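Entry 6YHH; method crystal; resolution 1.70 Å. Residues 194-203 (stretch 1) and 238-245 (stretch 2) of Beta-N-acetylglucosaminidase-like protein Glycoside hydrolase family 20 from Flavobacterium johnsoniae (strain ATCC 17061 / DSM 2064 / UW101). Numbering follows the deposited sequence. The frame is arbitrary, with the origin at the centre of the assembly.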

ATOM      1  N   LYS A 194      27.758  -7.140  13.280  1.00 20.14           N
ATOM      2  CA  LYS A 194      28.681  -7.664  14.264  1.00 25.39           C
ATOM      3  C   LYS A 194      28.122  -8.727  15.178  1.00 19.21           C
ATOM      4  O   LYS A 194      28.878  -9.365  15.884  1.00 17.39           O
ATOM      5  CB  LYS A 194      29.162  -6.577  15.186  1.00 24.73           C
ATOM      6  N   HIS A 195      26.774  -8.887  15.205  1.00 16.77           N
ATOM      7  CA  HIS A 195      26.121  -9.959  15.924  1.00 15.45           C
ATOM      8  C   HIS A 195      25.157 -10.634  14.992  1.00 12.85           C
ATOM      9  O   HIS A 195      23.902 -10.676  15.223  1.00 12.60           O
ATOM     10  CB  HIS A 195      25.448  -9.426  17.184  1.00 17.80           C
ATOM     11  CG  HIS A 195      26.458  -9.054  18.221  1.00 24.73           C
ATOM     12  ND1 HIS A 195      26.994  -9.986  19.089  1.00 30.92           N
ATOM     13  CD2 HIS A 195      27.176  -7.921  18.386  1.00 31.03           C
ATOM     14  CE1 HIS A 195      27.904  -9.403  19.845  1.00 33.42           C
ATOM     15  NE2 HIS A 195      28.048  -8.160  19.422  1.00 27.73           N
ATOM     16  N   PRO A 196      25.669 -11.234  13.913  1.00 13.00           N
ATOM     17  CA  PRO A 196      24.786 -11.738  12.858  1.00 12.12           C
ATOM     18  C   PRO A 196      23.836 -12.827  13.223  1.00 11.86           C
ATOM     19  O   PRO A 196      22.803 -12.984  12.548  1.00 12.00           O
ATOM     20  CB  PRO A 196      25.766 -12.208  11.773  1.00 12.42           C
ATOM     21  CG  PRO A 196      26.924 -12.627  12.582  1.00 13.17           C
ATOM     22  CD  PRO A 196      27.113 -11.479  13.553  1.00 13.11           C
ATOM     23  N   LYS A 197      24.092 -13.561  14.294  1.00 11.23           N
ATOM     24  CA  LYS A 197      23.210 -14.596  14.714  1.00 11.33           C
ATOM     25  C   LYS A 197      21.807 -14.048  15.050  1.00 10.60           C
ATOM     26  O   LYS A 197      20.821 -14.775  14.963  1.00 10.56           O
ATOM     27  CB  LYS A 197      23.726 -15.350  15.888  1.00 13.66           C
ATOM     28  CG  LYS A 197      24.887 -16.308  15.508  1.00 14.91           C
ATOM     29  CD  LYS A 197      25.252 -17.267  16.655  1.00 16.45           C
ATOM     30  CE  LYS A 197      25.911 -16.650  17.879  1.00 17.83           C
ATOM     31  NZ  LYS A 197      25.909 -17.520  19.094  1.00 20.15           N
ATOM     32  N   LEU A 198      21.753 -12.800  15.456  1.00 10.19           N
ATOM     33  CA  LEU A 198      20.401 -12.219  15.764  1.00 10.39           C
ATOM     34  C   LEU A 198      19.522 -12.134  14.507  1.00 12.06           C
ATOM     35  O   LEU A 198      18.298 -12.346  14.598  1.00 12.64           O
ATOM     36  CB  LEU A 198      20.559 -10.873  16.422  1.00 10.50           C
ATOM     37  CG  LEU A 198      20.993 -10.921  17.893  1.00  9.75           C
ATOM     38  CD1 LEU A 198      21.580  -9.607  18.317  1.00  9.72           C
ATOM     39  CD2 LEU A 198      19.867 -11.388  18.850  1.00 10.58           C
ATOM     40  N   ILE A 199      20.141 -11.894  13.376  1.00 11.33           N
ATOM     41  CA  ILE A 199      19.409 -11.900  12.084  1.00 13.15           C
ATOM     42  C   ILE A 199      19.181 -13.339  11.610  1.00 12.91           C
ATOM     43  O   ILE A 199      18.106 -13.734  11.151  1.00 12.58           O
ATOM     44  CB  ILE A 199      20.114 -11.008  11.039  1.00 15.27           C
ATOM     45  CG1 ILE A 199      20.061  -9.571  11.510  1.00 16.93           C
ATOM     46  CG2 ILE A 199      19.465 -11.215   9.662  1.00 16.56           C
ATOM     47  CD1 ILE A 199      18.624  -9.065  11.772  1.00 16.68           C
ATOM     48  N   GLU A 200      20.263 -14.148  11.624  1.00 11.75           N
ATOM     49  CA  GLU A 200      20.173 -15.478  11.127  1.00 12.27           C
ATOM     50  C   GLU A 200      19.154 -16.334  11.835  1.00 11.36           C
ATOM     51  O   GLU A 200      18.357 -17.077  11.176  1.00 13.41           O
ATOM     52  CB  GLU A 200      21.559 -16.152  11.270  1.00 13.47           C
ATOM     53  CG  GLU A 200      21.652 -17.525  10.641  1.00 16.38           C
ATOM     54  CD  GLU A 200      22.847 -18.377  11.168  1.00 19.76           C
ATOM     55  OE1 GLU A 200      23.666 -17.990  12.055  1.00 20.39           O
ATOM     56  OE2 GLU A 200      22.935 -19.520  10.655  1.00 23.04           O
ATOM     57  N   LEU A 201      19.156 -16.252  13.153  1.00 11.05           N
ATOM     58  CA  LEU A 201      18.445 -17.185  14.015  1.00 12.07           C
ATOM     59  C   LEU A 201      17.201 -16.594  14.685  1.00 12.07           C
ATOM     60  O   LEU A 201      16.397 -17.349  15.189  1.00 13.51           O
ATOM     61  CB  LEU A 201      19.371 -17.715  15.107  1.00 12.81           C
ATOM     62  CG  LEU A 201      20.600 -18.504  14.599  1.00 12.79           C
ATOM     63  CD1 LEU A 201      21.409 -18.939  15.780  1.00 14.51           C
ATOM     64  CD2 LEU A 201      20.188 -19.676  13.708  1.00 15.97           C
ATOM     65  N   ALA A 202      17.100 -15.274  14.747  1.00 10.59           N
ATOM     66  CA  ALA A 202      16.053 -14.644  15.589  1.00 10.74           C
ATOM     67  C   ALA A 202      15.153 -13.684  14.806  1.00 10.09           C
ATOM     68  O   ALA A 202      14.485 -12.837  15.455  1.00  9.96           O
ATOM     69  CB  ALA A 202      16.700 -13.938  16.799  1.00 11.53           C
ATOM     70  N   SER A 203      15.165 -13.725  13.480  1.00  9.91           N
ATOM     71  CA  SER A 203      14.374 -12.773  12.673  1.00  9.87           C
ATOM     72  C   SER A 203      13.416 -13.363  11.621  1.00 10.58           C
ATOM     73  O   SER A 203      12.597 -12.628  11.089  1.00 10.54           O
ATOM     74  CB  SER A 203      15.241 -11.756  11.908  1.00  9.28           C
ATOM     75  OG  SER A 203      15.844 -12.361  10.777  1.00 10.16           O
ATOM     76  N   SER A 238      12.970 -14.143  24.363  1.00  9.36           N
ATOM     77  CA  SER A 238      12.995 -15.422  23.590  1.00 10.13           C
ATOM     78  C   SER A 238      13.889 -15.394  22.361  1.00 11.54           C
ATOM     79  O   SER A 238      14.589 -16.361  22.061  1.00 12.17           O
ATOM     80  CB  SER A 238      11.594 -15.941  23.228  1.00  9.17           C
ATOM     81  OG  SER A 238      10.755 -15.976  24.347  1.00 10.85           O
ATOM     82  N   ALA A 239      13.764 -14.327  21.573  1.00 10.22           N
ATOM     83  CA  ALA A 239      14.454 -14.193  20.342  1.00 11.28           C
ATOM     84  C   ALA A 239      15.906 -13.901  20.564  1.00 11.19           C
ATOM     85  O   ALA A 239      16.751 -14.598  19.978  1.00 11.33           O
ATOM     86  CB  ALA A 239      13.845 -13.088  19.534  1.00 11.29           C
ATOM     87  N   ILE A 240      16.229 -12.990  21.489  1.00 10.10           N
ATOM     88  CA  ILE A 240      17.640 -12.733  21.807  1.00 10.06           C
ATOM     89  C   ILE A 240      18.362 -14.026  22.207  1.00 10.08           C
ATOM     90  O   ILE A 240      19.523 -14.333  21.772  1.00 10.14           O
ATOM     91  CB  ILE A 240      17.764 -11.672  22.894  1.00 11.15           C
ATOM     92  CG1 ILE A 240      17.294 -10.307  22.374  1.00 11.62           C
ATOM     93  CG2 ILE A 240      19.224 -11.569  23.356  1.00 12.13           C
ATOM     94  CD1 ILE A 240      17.273  -9.281  23.452  1.00 12.58           C
ATOM     95  N   LEU A 241      17.693 -14.794  23.032  1.00 10.85           N
ATOM     96  CA  LEU A 241      18.304 -16.004  23.616  1.00 11.07           C
ATOM     97  C   LEU A 241      18.283 -17.196  22.646  1.00 11.68           C
ATOM     98  O   LEU A 241      18.914 -18.186  22.880  1.00 11.23           O
ATOM     99  CB  LEU A 241      17.577 -16.364  24.907  1.00 11.51           C
ATOM    100  CG  LEU A 241      17.806 -15.346  26.033  1.00 11.37           C
ATOM    101  CD1 LEU A 241      16.900 -15.619  27.230  1.00 11.70           C
ATOM    102  CD2 LEU A 241      19.260 -15.430  26.504  1.00 12.37           C
ATOM    103  N   THR A 242      17.472 -17.141  21.576  1.00 12.29           N
ATOM    104  CA  THR A 242      17.621 -18.092  20.475  1.00 11.91           C
ATOM    105  C   THR A 242      19.009 -17.922  19.799  1.00 13.04           C
ATOM    106  O   THR A 242      19.657 -18.913  19.458  1.00 14.67           O
ATOM    107  CB  THR A 242      16.461 -17.903  19.456  1.00 12.72           C
ATOM    108  OG1 THR A 242      15.237 -18.130  20.111  1.00 11.79           O
ATOM    109  CG2 THR A 242      16.612 -18.835  18.268  1.00 14.33           C
ATOM    110  N   ALA A 243      19.445 -16.682  19.611  1.00 11.85           N
ATOM    111  CA  ALA A 243      20.759 -16.383  19.072  1.00 12.01           C
ATOM    112  C   ALA A 243      21.910 -16.579  20.107  1.00 12.31           C
ATOM    113  O   ALA A 243      22.985 -17.122  19.750  1.00 14.72           O
ATOM    114  CB  ALA A 243      20.820 -14.946  18.581  1.00 12.47           C
ATOM    115  N   TYR A 244      21.680 -16.165  21.349  1.00 12.05           N
ATOM    116  CA  TYR A 244      22.699 -16.173  22.436  1.00 12.10           C
ATOM    117  C   TYR A 244      22.174 -16.924  23.668  1.00 11.33           C
ATOM    118  O   TYR A 244      21.949 -16.333  24.707  1.00 13.32           O
ATOM    119  CB  TYR A 244      23.118 -14.735  22.788  1.00 12.33           C
ATOM    120  CG  TYR A 244      23.950 -14.083  21.676  1.00 14.24           C
ATOM    121  CD1 TYR A 244      25.279 -14.479  21.493  1.00 15.32           C
ATOM    122  CD2 TYR A 244      23.442 -13.181  20.803  1.00 13.08           C
ATOM    123  CE1 TYR A 244      26.057 -13.929  20.505  1.00 17.50           C
ATOM    124  CE2 TYR A 244      24.208 -12.661  19.782  1.00 15.11           C
ATOM    125  CZ  TYR A 244      25.530 -12.997  19.663  1.00 15.75           C
ATOM    126  OH  TYR A 244      26.340 -12.488  18.639  1.00 17.81           O
ATOM    127  N   PRO A 245      21.959 -18.240  23.569  1.00 12.39           N
ATOM    128  CA  PRO A 245      21.392 -19.000  24.726  1.00 12.11           C
ATOM    129  C   PRO A 245      22.255 -18.944  25.954  1.00 14.74           C
ATOM    130  O   PRO A 245      21.763 -19.109  27.072  1.00 13.75           O
ATOM    131  CB  PRO A 245      21.284 -20.443  24.238  1.00 14.34           C
ATOM    132  CG  PRO A 245      22.179 -20.537  22.999  1.00 14.62           C
ATOM    133  CD  PRO A 245      22.221 -19.131  22.391  1.00 14.23           C
TER
HETATM  134  O   HOH W   1      26.374 -13.372  16.150  1.00 14.10           O

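How do the two backbones lie against each other? Each stretch contributes a short helix, and the two cross steeply, with 106° between their N-to-C directions and axes 8.3 Å apart at closest approach. The CA atoms of Ala202 and Ala239 are 5.0 Å apart, and those of Lys197 and Ala243 5.3 Å, so the chains touch near both ends of the crossing. Together the stretches bury 478 Å², counting both sides.

What fills the space between the helices? Largely the side chains of Leu198, Ala202, Ala243 and Tyr244. Leu198 starts sideways from its CA, but its end comes nearer the other stretch: CD2 of Leu198 lies 3.7 Å from CB of Ala243 and 4.5 Å from CG1 of Ile240, while CG of Leu198 sits 4.1 Å from CE2 of Tyr244, at the edge of that ring. The CA-to-CB bond of Ala202 points toward the other stretch, bringing its CB within 4.0 Å of the CB of Ala239 and 3.2 Å of the backbone O of Ala239. Leu201 and Thr242 extend this packing: CG2 of Thr242 is 3.4 Å from O of Leu201. The hydroxyl of Thr242 turns back into its own helix, where OG1 donates to O of Ser238 at 2.7 Å, leaving the methyl for the neighbouring stretch.

Which hydrogen bonds tie the stretches directly? Two do, and both are donated by stretch 1. ND1 of His195 gives its hydrogen to OH of Tyr244 at 2.6 Å, with an N-H...O angle of 160°, a short and nearly straight bond. The hydroxyl lies near the plane of the imidazole, where the nitrogen's hydrogen points; the rings themselves meet obliquely, their planes at 64°. The second bond runs from NZ of Lys197 to the backbone O of Ala243, 3.0 Å away. CE of Lys197 also lies 3.8 Å from CE1 of Tyr244, so the carbon next to the amine contacts the ring.

How does water add to this? One water joins the backbone of Lys197 to the tyrosine. It accepts from the backbone N of Lys197 at 2.9 Å and lies 2.6 Å from OH of Tyr244, in a hydrogen bond whose direction is not settled. Tyr244, the first residue to leave helical geometry after the second helix, thus places its hydroxyl between His195 and this water, linking the His195 side chain directly, and the Lys197 backbone through the water.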